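Local coordinates for protein adenylate cyclase (Hippeastrum hybrid cultivar, PDB 6YP4) that acts predominantly as a triphosphatase, although it was first taken for an adenylyl cyclase, and here holds a GTP analogue, at residues F133-A138 with E149-Y155; V63-K67 with S108-V114. The contacts are given in a common frame with arbitrary orientation. Numbering follows the deposited sequence.

In the fold
Both interactions belong to the antiparallel sheet that curls into the triphosphate tunnel of the CYTH fold, and they lie on opposite sides of the chain's centre, with their own centres about 23 Å apart and their nearest atoms about 8 Å apart. Along the chain they come in series: interaction 2 closes with helix 109-118, and the next element is strand 127-141, which opens interaction 1. Interaction 1 joins two neighbouring strands of the tunnel wall, whereas interaction 2 packs a helix on the outside of another wall strand, 61-73. Both reach the same nucleotide analogue, R137 from one wall and K67 from another, so its beta phosphate is held between them.

Interaction 1: F133-A138 with E149-Y155; sequences FRNVRA and ELDETEY. With GCP (phosphomethylphosphonic acid guanylate ester), chain B.
This hairpin pair forms part of the wall of the CYTH triphosphate tunnel and carries R137 and E149 of the nucleotide pocket. Strands 133-138 and 149-155 are extended and antiparallel, with axes 4.6 Å apart at 162°. R134-E154, V136-E152 and A138-L150 are hydrogen-bonded pairs; N135-T153 and R137-D151 are non-hydrogen-bonded pairs with CA atoms 4.4 and 4.6 Å apart. V136 N to E152 O and E152 N to V136 O are both 2.9 Å, A138 N to L150 O is 3.0 Å and L150 N to A138 O 2.9 Å; toward the other end E154 N to R134 O is 3.0 Å and R134 N to E154 O weak at 3.3 Å. On the face of N135, R137, D151 and T153 a polar chain runs across the strands: T153 OG1 donates to N135 OD1 (2.5 Å), N135 ND2 to D151 OD1 (3.1 Å). R137, with chi1 and chi2 t and chi3 m, forms a bidentate salt bridge to D151, NE to OD1 2.7 Å and NH2 to OD2 3.0 Å. E149 OE2 sits over the guanidinium face, 3.3 Å from R137 NH1, held by charge alone. So oriented, R137 NH1 and NH2 donate to GCP O2B on the beta phosphate at 3.0 and 3.2 Å. D151 also pairs with K195. F133 and Y155 close the far end obliquely, CG to CD1 3.8 Å. On the opposite face, L150 meets helix 12-22. Charged side chains lining an antiparallel barrel and gripping a triphosphate are the hallmark of triphosphate tunnel metalloenzymes.

Interaction 2: V63-K67 with S108-V114; sequences VLSLK and SRIWRRV. With GCP (phosphomethylphosphonic acid guanylate ester), chain B.
Apolar packing holds this contact together, with no hydrogen bond between strand 63-67 and segment 108-114. The axes of the strand and helix 109-114 run 8.4 Å apart at 28°, nearly the same way. L64 and L66, both tp, point their CA-CB bonds toward the helix. I110 (mm) fits between them, its CB 3.7 Å from L64 CD2 and its CG2 3.8 Å from L66 CB. L66 CD2 then reaches V114 CG2 one turn on, at 4.0 Å, and R113 CD, also at 4.0 Å; the R113 guanidinium itself turns to D82 of strand 76-86.

Hydrogen bonds inside segment 108-114 begin the helix: S108 is its N-cap, with OG accepting from W111 N at 3.2 Å and more weakly from I110 N at 2.8 Å, while L64 CD2 lies 3.5 Å from that OG.

Polar contacts occupy the other face of the strand. S65 points away from the helix, close to E83 and a bound magnesium ion, and K67 NZ donates to GCP O1B at 3.0 Å. Here one face of the strand packs under the outer helix while S65 and K67 face the tunnel interior, an arrangement that fits a wall strand of the CYTH triphosphate tunnel.

Interaction 1: F133-A138 with E149-Y155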
loop_
_atom_site.group_PDB
_atom_site.type_symbol
_atom_site.label_atom_id
_atom_site.label_comp_id
_atom_site.label_asym_id
_atom_site.label_seq_id
_atom_site.Cartn_x
_atom_site.Cartn_y
_atom_site.Cartn_z
ATOM N N PHE A 133 -1.260 -11.780 -17.958
ATOM C CA PHE A 133 -0.620 -12.832 -17.179
ATOM C C PHE A 133 -1.019 -12.676 -15.717
ATOM O O PHE A 133 -1.588 -11.662 -15.310
ATOM C CB PHE A 133 0.911 -12.814 -17.342
ATOM C CG PHE A 133 1.552 -11.494 -16.987
ATOM C CD1 PHE A 133 1.998 -11.241 -15.690
ATOM C CD2 PHE A 133 1.716 -10.504 -17.953
ATOM C CE1 PHE A 133 2.579 -10.012 -15.354
ATOM C CE2 PHE A 133 2.310 -9.276 -17.622
ATOM C CZ PHE A 133 2.734 -9.034 -16.317
ATOM N N ARG A 134 -0.678 -13.696 -14.932
ATOM C CA ARG A 134 -1.058 -13.851 -13.536
ATOM C C ARG A 134 0.172 -13.622 -12.646
ATOM O O ARG A 134 1.308 -13.868 -13.065
ATOM C CB ARG A 134 -1.652 -15.262 -13.325
ATOM C CG ARG A 134 -1.896 -15.749 -11.894
ATOM C CD ARG A 134 -2.188 -17.272 -11.884
ATOM N NE ARG A 134 -2.842 -17.748 -10.657
ATOM C CZ ARG A 134 -2.211 -18.320 -9.633
ATOM N NH1 ARG A 134 -2.893 -18.719 -8.562
ATOM N NH2 ARG A 134 -0.898 -18.502 -9.673
ATOM N N ASN A 135 -0.050 -13.137 -11.427
ATOM C CA ASN A 135 1.070 -12.931 -10.513
ATOM C C ASN A 135 0.584 -13.059 -9.075
ATOM O O ASN A 135 -0.465 -12.511 -8.722
ATOM C CB ASN A 135 1.724 -11.558 -10.746
ATOM C CG ASN A 135 2.919 -11.289 -9.825
ATOM O OD1 ASN A 135 4.010 -11.845 -10.015
ATOM N ND2 ASN A 135 2.733 -10.388 -8.848
ATOM N N VAL A 136 1.327 -13.818 -8.275
ATOM C CA VAL A 136 1.108 -13.928 -6.837
ATOM C C VAL A 136 2.109 -13.018 -6.142
ATOM O O VAL A 136 3.319 -13.170 -6.319
ATOM C CB VAL A 136 1.252 -15.374 -6.347
ATOM C CG1 VAL A 136 1.017 -15.436 -4.821
ATOM C CG2 VAL A 136 0.264 -16.267 -7.058
ATOM N N ARG A 137 1.613 -12.075 -5.340
ATOM C CA ARG A 137 2.464 -11.082 -4.699
ATOM C C ARG A 137 2.298 -11.181 -3.192
ATOM O O ARG A 137 1.186 -11.012 -2.678
ATOM C CB ARG A 137 2.135 -9.663 -5.181
ATOM C CG ARG A 137 2.740 -8.549 -4.311
ATOM C CD ARG A 137 2.716 -7.225 -5.055
ATOM N NE ARG A 137 3.485 -7.269 -6.306
ATOM C CZ ARG A 137 3.454 -6.312 -7.235
ATOM N NH1 ARG A 137 2.690 -5.240 -7.070
ATOM N NH2 ARG A 137 4.180 -6.418 -8.338
ATOM N N ALA A 138 3.408 -11.436 -2.501
ATOM C CA ALA A 138 3.492 -11.456 -1.051
ATOM C C ALA A 138 4.185 -10.178 -0.603
ATOM O O ALA A 138 5.253 -9.841 -1.125
ATOM C CB ALA A 138 4.262 -12.701 -0.578
ATOM N N GLU A 149 8.128 -6.564 -1.942
ATOM C CA GLU A 149 7.133 -7.304 -2.711
ATOM C C GLU A 149 7.829 -8.464 -3.399
ATOM O O GLU A 149 8.712 -8.242 -4.236
ATOM C CB GLU A 149 6.448 -6.415 -3.748
ATOM C CG GLU A 149 5.433 -5.444 -3.172
ATOM C CD GLU A 149 5.406 -4.144 -3.941
ATOM O OE1 GLU A 149 6.382 -3.382 -3.825
ATOM O OE2 GLU A 149 4.427 -3.894 -4.675
ATOM N N LEU A 150 7.450 -9.687 -3.032
ATOM C CA LEU A 150 8.029 -10.912 -3.572
ATOM C C LEU A 150 7.010 -11.515 -4.530
ATOM O O LEU A 150 5.904 -11.882 -4.115
ATOM C CB LEU A 150 8.365 -11.874 -2.433
ATOM C CG LEU A 150 9.061 -13.195 -2.747
ATOM C CD1 LEU A 150 10.489 -12.945 -3.235
ATOM C CD2 LEU A 150 9.063 -14.115 -1.533
ATOM N N ASP A 151 7.372 -11.611 -5.806
ATOM C CA ASP A 151 6.429 -11.940 -6.861
ATOM C C ASP A 151 6.706 -13.327 -7.428
ATOM O O ASP A 151 7.859 -13.732 -7.583
ATOM C CB ASP A 151 6.496 -10.914 -8.001
ATOM C CG ASP A 151 5.857 -9.580 -7.646
ATOM O OD1 ASP A 151 4.884 -9.538 -6.832
ATOM O OD2 ASP A 151 6.310 -8.569 -8.229
ATOM N N GLU A 152 5.638 -14.042 -7.747
ATOM C CA GLU A 152 5.704 -15.289 -8.492
ATOM C C GLU A 152 4.841 -15.075 -9.725
ATOM O O GLU A 152 3.609 -15.051 -9.629
ATOM C CB GLU A 152 5.225 -16.470 -7.648
ATOM C CG GLU A 152 5.267 -17.821 -8.365
ATOM C CD GLU A 152 4.867 -18.973 -7.463
ATOM O OE1 GLU A 152 4.671 -18.742 -6.249
ATOM O OE2 GLU A 152 4.744 -20.108 -7.971
ATOM N N THR A 153 5.493 -14.935 -10.885
ATOM C CA THR A 153 4.863 -14.421 -12.095
ATOM C C THR A 153 4.721 -15.559 -13.096
ATOM O O THR A 153 5.724 -16.091 -13.588
ATOM C CB THR A 153 5.678 -13.277 -12.686
ATOM O OG1 THR A 153 5.860 -12.263 -11.686
ATOM C CG2 THR A 153 4.957 -12.693 -13.870
ATOM N N GLU A 154 3.483 -15.921 -13.395
ATOM C CA GLU A 154 3.177 -17.029 -14.295
ATOM C C GLU A 154 2.786 -16.418 -15.625
ATOM O O GLU A 154 1.691 -15.869 -15.774
ATOM C CB GLU A 154 2.075 -17.925 -13.739
ATOM C CG GLU A 154 2.215 -18.243 -12.252
ATOM C CD GLU A 154 2.911 -19.572 -11.985
ATOM O OE1 GLU A 154 3.458 -20.169 -12.944
ATOM O OE2 GLU A 154 2.916 -20.012 -10.810
ATOM N N TYR A 155 3.713 -16.459 -16.572
ATOM C CA TYR A 155 3.397 -16.124 -17.946
ATOM C C TYR A 155 2.899 -17.385 -18.636
ATOM O O TYR A 155 2.988 -18.490 -18.097
ATOM C CB TYR A 155 4.623 -15.570 -18.677
ATOM C CG TYR A 155 5.300 -14.392 -18.028
ATOM C CD1 TYR A 155 4.805 -13.095 -18.196
ATOM C CD2 TYR A 155 6.449 -14.563 -17.260
ATOM C CE1 TYR A 155 5.430 -12.000 -17.605
ATOM C CE2 TYR A 155 7.075 -13.479 -16.657
ATOM C CZ TYR A 155 6.566 -12.199 -16.840
ATOM O OH TYR A 155 7.202 -11.120 -16.238
HETATM P PG GCP B . 6.347 -4.297 -11.265
HETATM O O1G GCP B . 7.786 -4.688 -11.108
HETATM O O2G GCP B . 5.456 -5.518 -11.202
HETATM O O3G GCP B . 6.158 -3.583 -12.580
HETATM C C3B GCP B . 5.914 -3.177 -9.888
HETATM P PB GCP B . 4.160 -2.621 -10.114
HETATM O O1B GCP B . 3.830 -2.342 -11.552
HETATM O O2B GCP B . 3.200 -3.608 -9.498
HETATM O O3A GCP B . 4.056 -1.205 -9.285
HETATM P PA GCP B . 2.576 -0.563 -8.971
HETATM O O1A GCP B . 2.688 0.930 -9.226
HETATM O O2A GCP B . 1.592 -1.182 -9.941
HETATM O "O5'" GCP B . 2.113 -0.924 -7.388
HETATM C "C5'" GCP B . 3.083 -1.460 -6.498
HETATM C "C4'" GCP B . 4.218 -0.398 -6.171
HETATM O "O4'" GCP B . 3.679 1.027 -5.840
HETATM C "C3'" GCP B . 4.844 -0.769 -5.120
HETATM O "O3'" GCP B . 6.269 -0.582 -5.301
HETATM C "C2'" GCP B . 4.224 0.106 -3.831
HETATM O "O2'" GCP B . 5.270 0.519 -2.873
HETATM C "C1'" GCP B . 3.562 1.102 -4.280
HETATM N N9 GCP B . 2.113 0.991 -3.844
HETATM C C8 GCP B . 1.198 0.451 -4.657
HETATM N N7 GCP B . 0.001 0.471 -4.041
HETATM C C5 GCP B . 0.179 1.029 -2.833
HETATM C C6 GCP B . -0.705 1.298 -1.790
HETATM O O6 GCP B . -1.853 1.018 -1.897
HETATM N N1 GCP B . -0.262 1.872 -0.672
HETATM C C2 GCP B . 1.054 2.194 -0.550
HETATM N N2 GCP B . 1.423 2.818 0.719
HETATM N N3 GCP B . 1.919 1.930 -1.567
HETATM C C4 GCP B . 1.479 1.348 -2.708
#

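Interaction 2: V63-K67 with S108-V114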
loop_
_atom_site.group_PDB
_atom_site.type_symbol
_atom_site.label_atom_id
_atom_site.label_comp_id
_atom_site.label_asym_id
_atom_site.label_seq_id
_atom_site.Cartn_x
_atom_site.Cartn_y
_atom_site.Cartn_z
ATOM N N VAL A 63 -7.356 -1.942 -10.620
ATOM C CA VAL A 63 -6.482 -0.776 -10.722
ATOM C C VAL A 63 -6.141 -0.522 -12.186
ATOM O O VAL A 63 -5.669 -1.429 -12.887
ATOM C CB VAL A 63 -5.191 -0.948 -9.892
ATOM C CG1 VAL A 63 -4.299 0.301 -10.033
ATOM C CG2 VAL A 63 -5.513 -1.212 -8.397
ATOM N N LEU A 64 -6.350 0.715 -12.640
ATOM C CA LEU A 64 -5.994 1.144 -13.993
ATOM C C LEU A 64 -4.702 1.942 -13.952
ATOM O O LEU A 64 -4.518 2.772 -13.060
ATOM C CB LEU A 64 -7.120 1.990 -14.607
ATOM C CG LEU A 64 -6.932 2.712 -15.936
ATOM C CD1 LEU A 64 -6.960 1.688 -17.082
ATOM C CD2 LEU A 64 -8.047 3.729 -16.123
ATOM N N SER A 65 -3.799 1.695 -14.909
ATOM C CA SER A 65 -2.529 2.416 -14.874
ATOM C C SER A 65 -1.982 2.684 -16.268
ATOM O O SER A 65 -2.109 1.854 -17.176
ATOM C CB SER A 65 -1.463 1.662 -14.071
ATOM O OG SER A 65 -1.203 0.385 -14.607
ATOM N N LEU A 66 -1.347 3.842 -16.419
ATOM C CA LEU A 66 -0.550 4.151 -17.598
ATOM C C LEU A 66 0.894 4.311 -17.149
ATOM O O LEU A 66 1.178 5.105 -16.251
ATOM C CB LEU A 66 -1.060 5.413 -18.298
ATOM C CG LEU A 66 -0.262 5.885 -19.519
ATOM C CD1 LEU A 66 -0.367 4.850 -20.646
ATOM C CD2 LEU A 66 -0.785 7.220 -19.982
ATOM N N LYS A 67 1.798 3.529 -17.731
ATOM C CA LYS A 67 3.217 3.600 -17.395
ATOM C C LYS A 67 4.019 3.926 -18.647
ATOM O O LYS A 67 3.827 3.290 -19.689
ATOM C CB LYS A 67 3.710 2.294 -16.796
ATOM C CG LYS A 67 3.308 2.064 -15.370
ATOM C CD LYS A 67 3.480 0.605 -15.037
ATOM C CE LYS A 67 3.806 0.394 -13.577
ATOM N NZ LYS A 67 5.050 -0.404 -13.459
ATOM N N SER A 108 -12.095 9.030 -16.444
ATOM C CA SER A 108 -10.837 8.690 -15.795
ATOM C C SER A 108 -9.747 9.695 -16.146
ATOM O O SER A 108 -9.542 10.033 -17.318
ATOM C CB SER A 108 -10.386 7.286 -16.192
ATOM O OG SER A 108 -9.027 7.094 -15.829
ATOM N N ARG A 109 -9.037 10.153 -15.116
ATOM C CA ARG A 109 -7.797 10.892 -15.314
ATOM C C ARG A 109 -6.827 10.122 -16.207
ATOM O O ARG A 109 -6.131 10.713 -17.042
ATOM C CB ARG A 109 -7.167 11.169 -13.948
ATOM C CG ARG A 109 -5.795 11.775 -13.979
ATOM C CD ARG A 109 -5.263 11.974 -12.563
ATOM N NE ARG A 109 -4.543 10.799 -12.058
ATOM C CZ ARG A 109 -4.935 10.048 -11.030
ATOM N NH1 ARG A 109 -4.199 9.015 -10.650
ATOM N NH2 ARG A 109 -6.051 10.325 -10.371
ATOM N N ILE A 110 -6.783 8.797 -16.056
ATOM C CA ILE A 110 -5.821 7.979 -16.792
ATOM C C ILE A 110 -6.197 7.907 -18.260
ATOM O O ILE A 110 -5.363 8.096 -19.156
ATOM C CB ILE A 110 -5.727 6.569 -16.180
ATOM C CG1 ILE A 110 -5.741 6.619 -14.651
ATOM C CG2 ILE A 110 -4.467 5.855 -16.688
ATOM C CD1 ILE A 110 -4.546 7.290 -14.055
ATOM N N TRP A 111 -7.469 7.604 -18.543
ATOM C CA TRP A 111 -7.910 7.643 -19.930
ATOM C C TRP A 111 -7.706 9.032 -20.530
ATOM O O TRP A 111 -7.275 9.163 -21.682
ATOM C CB TRP A 111 -9.372 7.221 -20.040
ATOM C CG TRP A 111 -9.875 7.314 -21.432
ATOM C CD1 TRP A 111 -10.837 8.162 -21.917
ATOM C CD2 TRP A 111 -9.426 6.539 -22.542
ATOM N NE1 TRP A 111 -11.010 7.948 -23.271
ATOM C CE2 TRP A 111 -10.148 6.951 -23.677
ATOM C CE3 TRP A 111 -8.481 5.526 -22.690
ATOM C CZ2 TRP A 111 -9.958 6.385 -24.941
ATOM C CZ3 TRP A 111 -8.292 4.956 -23.943
ATOM C CH2 TRP A 111 -9.025 5.388 -25.051
ATOM N N ARG A 112 -7.985 10.083 -19.752
ATOM C CA ARG A 112 -7.740 11.437 -20.242
ATOM C C ARG A 112 -6.278 11.615 -20.639
ATOM O O ARG A 112 -5.982 12.244 -21.660
ATOM C CB ARG A 112 -8.156 12.466 -19.181
ATOM C CG ARG A 112 -8.455 13.877 -19.688
ATOM C CD ARG A 112 -9.224 13.871 -21.021
ATOM N NE ARG A 112 -10.445 13.082 -20.956
ATOM C CZ ARG A 112 -11.102 12.655 -22.034
ATOM N NH1 ARG A 112 -12.209 11.929 -21.910
ATOM N NH2 ARG A 112 -10.649 12.943 -23.253
ATOM N N ARG A 113 -5.352 11.034 -19.869
ATOM C CA ARG A 113 -3.932 11.187 -20.182
ATOM C C ARG A 113 -3.553 10.406 -21.435
ATOM O O ARG A 113 -2.733 10.871 -22.234
ATOM C CB ARG A 113 -3.072 10.748 -18.997
ATOM C CG ARG A 113 -1.588 11.083 -19.160
ATOM C CD ARG A 113 -0.748 10.619 -17.969
ATOM N NE ARG A 113 -1.158 11.236 -16.709
ATOM C CZ ARG A 113 -0.397 12.060 -15.995
ATOM N NH1 ARG A 113 0.823 12.371 -16.412
ATOM N NH2 ARG A 113 -0.854 12.572 -14.860
ATOM N N VAL A 114 -4.135 9.218 -21.621
ATOM C CA VAL A 114 -3.919 8.461 -22.853
ATOM C C VAL A 114 -4.255 9.329 -24.058
ATOM O O VAL A 114 -3.480 9.427 -25.016
ATOM C CB VAL A 114 -4.754 7.165 -22.844
ATOM C CG1 VAL A 114 -4.811 6.558 -24.230
ATOM C CG2 VAL A 114 -4.190 6.149 -21.847
HETATM P PG GCP B . 6.347 -4.297 -11.265
HETATM O O1G GCP B . 7.786 -4.688 -11.108
HETATM O O2G GCP B . 5.456 -5.518 -11.202
HETATM O O3G GCP B . 6.158 -3.583 -12.580
HETATM C C3B GCP B . 5.914 -3.177 -9.888
HETATM P PB GCP B . 4.160 -2.621 -10.114
HETATM O O1B GCP B . 3.830 -2.342 -11.552
HETATM O O2B GCP B . 3.200 -3.608 -9.498
HETATM O O3A GCP B . 4.056 -1.205 -9.285
HETATM P PA GCP B . 2.576 -0.563 -8.971
HETATM O O1A GCP B . 2.688 0.930 -9.226
HETATM O O2A GCP B . 1.592 -1.182 -9.941
HETATM O "O5'" GCP B . 2.113 -0.924 -7.388
HETATM C "C5'" GCP B . 3.083 -1.460 -6.498
HETATM C "C4'" GCP B . 4.218 -0.398 -6.171
HETATM O "O4'" GCP B . 3.679 1.027 -5.840
HETATM C "C3'" GCP B . 4.844 -0.769 -5.120
HETATM O "O3'" GCP B . 6.269 -0.582 -5.301
HETATM C "C2'" GCP B . 4.224 0.106 -3.831
HETATM O "O2'" GCP B . 5.270 0.519 -2.873
HETATM C "C1'" GCP B . 3.562 1.102 -4.280
HETATM N N9 GCP B . 2.113 0.991 -3.844
HETATM C C8 GCP B . 1.198 0.451 -4.657
HETATM N N7 GCP B . 0.001 0.471 -4.041
HETATM C C5 GCP B . 0.179 1.029 -2.833
HETATM C C6 GCP B . -0.705 1.298 -1.790
HETATM O O6 GCP B . -1.853 1.018 -1.897
HETATM N N1 GCP B . -0.262 1.872 -0.672
HETATM C C2 GCP B . 1.054 2.194 -0.550
HETATM N N2 GCP B . 1.423 2.818 0.719
HETATM N N3 GCP B . 1.919 1.930 -1.567
HETATM C C4 GCP B . 1.479 1.348 -2.708
#